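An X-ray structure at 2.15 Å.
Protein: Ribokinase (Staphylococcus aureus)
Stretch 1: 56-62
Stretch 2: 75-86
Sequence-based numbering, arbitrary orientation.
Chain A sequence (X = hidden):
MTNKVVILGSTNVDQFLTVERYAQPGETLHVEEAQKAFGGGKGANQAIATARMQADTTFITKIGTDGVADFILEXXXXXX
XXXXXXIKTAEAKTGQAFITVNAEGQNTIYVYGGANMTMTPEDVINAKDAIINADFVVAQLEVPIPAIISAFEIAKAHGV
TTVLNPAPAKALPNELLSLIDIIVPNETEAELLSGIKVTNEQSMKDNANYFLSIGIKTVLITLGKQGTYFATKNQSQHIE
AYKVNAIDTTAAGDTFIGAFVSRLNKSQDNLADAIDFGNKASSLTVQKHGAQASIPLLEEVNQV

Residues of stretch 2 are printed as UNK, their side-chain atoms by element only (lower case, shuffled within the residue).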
# COMPACT_ATOMS: atom_id res chain seq x y z
N ASP A 56 10.33 -24.07 -2.57
CA ASP A 56 11.78 -24.08 -2.76
C ASP A 56 12.06 -23.47 -4.13
O ASP A 56 11.94 -24.17 -5.15
CB ASP A 56 12.27 -25.52 -2.76
CG ASP A 56 13.23 -25.83 -1.63
OD1 ASP A 56 14.42 -26.05 -1.93
OD2 ASP A 56 12.78 -25.88 -0.46
N THR A 57 12.43 -22.19 -4.17
CA THR A 57 12.50 -21.48 -5.45
C THR A 57 13.90 -21.17 -5.98
O THR A 57 14.78 -20.71 -5.25
CB THR A 57 11.72 -20.17 -5.40
OG1 THR A 57 10.46 -20.39 -4.76
CG2 THR A 57 11.52 -19.61 -6.83
N THR A 58 14.07 -21.41 -7.28
CA THR A 58 15.27 -21.04 -8.02
C THR A 58 14.80 -20.26 -9.24
O THR A 58 13.81 -20.63 -9.88
CB THR A 58 16.03 -22.29 -8.47
OG1 THR A 58 16.38 -23.06 -7.31
CG2 THR A 58 17.30 -21.92 -9.22
N PHE A 59 15.48 -19.16 -9.55
CA PHE A 59 15.06 -18.27 -10.64
C PHE A 59 16.18 -18.15 -11.66
O PHE A 59 17.28 -17.72 -11.33
CB PHE A 59 14.69 -16.89 -10.09
CG PHE A 59 14.12 -15.94 -11.11
CD1 PHE A 59 13.44 -16.41 -12.23
CD2 PHE A 59 14.25 -14.57 -10.95
CE1 PHE A 59 12.90 -15.53 -13.16
CE2 PHE A 59 13.71 -13.69 -11.88
CZ PHE A 59 13.04 -14.16 -12.98
N ILE A 60 15.89 -18.57 -12.88
CA ILE A 60 16.82 -18.45 -13.99
C ILE A 60 16.38 -17.24 -14.78
O ILE A 60 15.31 -17.22 -15.38
CB ILE A 60 16.79 -19.68 -14.91
CG1 ILE A 60 17.13 -20.96 -14.14
CG2 ILE A 60 17.76 -19.52 -16.03
CD1 ILE A 60 16.91 -22.24 -14.98
N THR A 61 17.20 -16.20 -14.75
CA THR A 61 16.82 -14.97 -15.40
C THR A 61 18.10 -14.32 -15.91
O THR A 61 19.19 -14.65 -15.44
CB THR A 61 16.05 -14.05 -14.42
OG1 THR A 61 15.45 -12.96 -15.13
CG2 THR A 61 16.97 -13.52 -13.34
N LYS A 62 17.98 -13.45 -16.90
CA LYS A 62 19.14 -12.81 -17.49
C LYS A 62 19.00 -11.30 -17.46
O LYS A 62 18.12 -10.74 -18.11
CB LYS A 62 19.35 -13.29 -18.92
CG LYS A 62 20.74 -13.00 -19.49
CD LYS A 62 20.86 -13.57 -20.90
CE LYS A 62 22.30 -13.55 -21.43
NZ LYS A 62 22.35 -14.10 -22.84
N UNK A 75 15.96 -8.14 -3.22
CA UNK A 75 14.63 -8.65 -2.88
C UNK A 75 14.56 -10.16 -3.09
O UNK A 75 13.92 -10.87 -2.30
c UNK A 75 13.54 -7.91 -3.66
c UNK A 75 13.37 -6.48 -3.19
o UNK A 75 13.53 -6.23 -1.98
o UNK A 75 13.09 -5.59 -4.04
N UNK A 76 15.22 -10.65 -4.13
CA UNK A 76 15.27 -12.09 -4.38
C UNK A 76 15.89 -12.77 -3.16
O UNK A 76 15.36 -13.77 -2.65
c UNK A 76 14.16 -11.31 -9.34
c UNK A 76 13.42 -11.40 -8.17
c UNK A 76 14.03 -11.77 -6.98
c UNK A 76 15.51 -11.57 -9.31
c UNK A 76 15.39 -12.02 -6.93
c UNK A 76 16.12 -11.93 -8.11
c UNK A 76 16.06 -12.43 -5.64
N UNK A 77 17.01 -12.23 -2.70
CA UNK A 77 17.73 -12.81 -1.57
C UNK A 77 16.89 -12.81 -0.29
O UNK A 77 16.83 -13.81 0.43
c UNK A 77 19.07 -12.10 -1.35
n UNK A 77 19.60 -10.66 2.58
c UNK A 77 19.71 -12.39 0.02
c UNK A 77 20.74 -11.34 0.42
c UNK A 77 20.85 -11.22 1.95
N UNK A 78 16.23 -11.69 -0.01
CA UNK A 78 15.33 -11.61 1.14
C UNK A 78 14.24 -12.68 1.07
O UNK A 78 13.78 -13.17 2.10
c UNK A 78 13.38 -10.30 2.04
c UNK A 78 14.68 -10.23 1.25
c UNK A 78 15.66 -9.24 1.89
N UNK A 79 13.84 -13.04 -0.14
CA UNK A 79 12.79 -14.04 -0.31
C UNK A 79 13.35 -15.46 -0.30
O UNK A 79 12.61 -16.43 -0.39
c UNK A 79 11.99 -13.77 -1.57
N UNK A 80 14.66 -15.57 -0.18
CA UNK A 80 15.34 -16.87 -0.18
C UNK A 80 15.25 -17.61 -1.52
O UNK A 80 15.27 -18.85 -1.58
n UNK A 80 14.42 -16.54 3.17
c UNK A 80 15.06 -16.16 4.26
n UNK A 80 16.33 -16.53 4.15
c UNK A 80 16.50 -17.18 2.95
c UNK A 80 15.29 -17.20 2.33
c UNK A 80 14.88 -17.74 0.99
N UNK A 81 15.18 -16.84 -2.60
CA UNK A 81 15.26 -17.41 -3.93
C UNK A 81 16.71 -17.72 -4.23
O UNK A 81 17.58 -16.87 -4.04
c UNK A 81 12.69 -14.92 -5.38
c UNK A 81 14.73 -16.43 -4.96
c UNK A 81 13.23 -16.19 -4.73
c UNK A 81 15.02 -16.96 -6.36
N UNK A 82 16.99 -18.94 -4.69
CA UNK A 82 18.36 -19.31 -5.03
C UNK A 82 18.74 -18.56 -6.31
O UNK A 82 18.10 -18.71 -7.34
o UNK A 82 20.77 -20.41 -5.82
o UNK A 82 20.12 -22.48 -5.82
c UNK A 82 18.49 -20.83 -5.19
c UNK A 82 19.89 -21.26 -5.64
N UNK A 83 19.77 -17.73 -6.21
CA UNK A 83 20.15 -16.86 -7.31
C UNK A 83 21.40 -17.33 -8.06
O UNK A 83 21.93 -16.61 -8.91
o UNK A 83 21.16 -15.45 -5.63
c UNK A 83 19.02 -14.77 -6.50
c UNK A 83 20.37 -15.42 -6.82
N UNK A 84 21.83 -18.56 -7.76
CA UNK A 84 23.03 -19.17 -8.35
C UNK A 84 23.06 -19.18 -9.87
O UNK A 84 24.13 -19.25 -10.48
c UNK A 84 23.16 -20.63 -7.90
o UNK A 84 23.28 -20.71 -6.50
N UNK A 85 21.89 -19.13 -10.49
CA UNK A 85 21.82 -19.33 -11.92
C UNK A 85 21.43 -18.07 -12.69
O UNK A 85 21.25 -18.10 -13.90
c UNK A 85 22.29 -24.14 -10.35
c UNK A 85 21.37 -21.80 -11.58
c UNK A 85 20.88 -22.19 -10.33
c UNK A 85 22.34 -22.59 -12.19
c UNK A 85 20.89 -20.51 -12.24
c UNK A 85 22.80 -23.76 -11.59
c UNK A 85 21.34 -23.36 -9.72
o UNK A 85 22.74 -25.30 -9.76
N UNK A 86 21.35 -16.94 -11.99
CA UNK A 86 21.10 -15.68 -12.67
C UNK A 86 22.29 -15.27 -13.54
O UNK A 86 23.44 -15.32 -13.10
c UNK A 86 19.48 -14.85 -10.95
c UNK A 86 19.15 -13.82 -9.90
c UNK A 86 20.71 -13.21 -12.42
c UNK A 86 20.79 -14.55 -11.68
O HOH W 1 12.84 -20.42 -1.96
O HOH W 2 18.63 -24.61 -7.15
O HOH W 3 19.27 -18.77 -9.76

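Position 75 carries two carbons, the second bearing two oxygens, and reaches nothing on stretch 1. Two terminal oxygens and no nitrogen, on a side chain of only two carbons, make this D75. At 76 one carbon leads to a ring of six carbons without a substituent. The CA-to-CB bond points toward stretch 1 and the ring meets that of F59; the bare ring identifies F76, whose CZ lies 3.5 Å from F59 CE2. Position 77 has four carbons in a row ending in nitrogen, and 78 one carbon carrying two more; both side chains lie out of reach of stretch 1, and they are K77 and V78. A single carbon at 79, also without contact to stretch 1, gives A79.

Position 80 has one carbon followed by a five-membered ring of three carbons and two nitrogens; the side chain makes no contact with stretch 1, its end leading away. The ring is the imidazole of H80, whose positive phi closes the helix in a Schellman motif. At 81 four carbons fork at the first, with one arm two carbons long, and pack against F59: this is I81, with CG2 3.7 Å from F59 CB. Position 82 again shows two carbons and two terminal oxygens, beside the T58 side chain; this is D82, with CB 3.7 Å from T58 OG1.

At 83 one carbon carries an oxygen and a carbon, and its CA-to-CB bond points away from stretch 1: T83. One carbon and one oxygen at 84, without contact to stretch 1, make S84, whose N and OG both donate to D82 OD2, at 2.9 and 2.6 Å. Position 85 has one carbon and a six-carbon ring bearing an oxygen, near T58 and I60; the ring oxygen identifies Y85, whose CD2 comes within 3.8 Å of T58 CG2. The four carbons at 86, forked like those of I81, touch T61 and define I86, whose CG1 lies 3.7 Å from T61 CG2.

The contact is built around a single beta bridge between T58 and D82. D82 N donates to T57 O at 2.9 Å in a nearly straight bond, whereas the return bond from F59 N to D82 O, at 3.5 Å, is weak. Water extends this backbone pairing: water 3 donates to F59 O and D82 O and accepts from Y85 N, each at 2.7 Å, bridging the strand to the type I turn from T83 to I86. Apolar packing supplements these polar links. The edge of F59 meets the face of F76 in an offset arrangement, planes at 88°, tying the strand to the helix, while I86 packs against T61 farther along.

Stretch 2 (75-86) DFKVAHIDTSYI
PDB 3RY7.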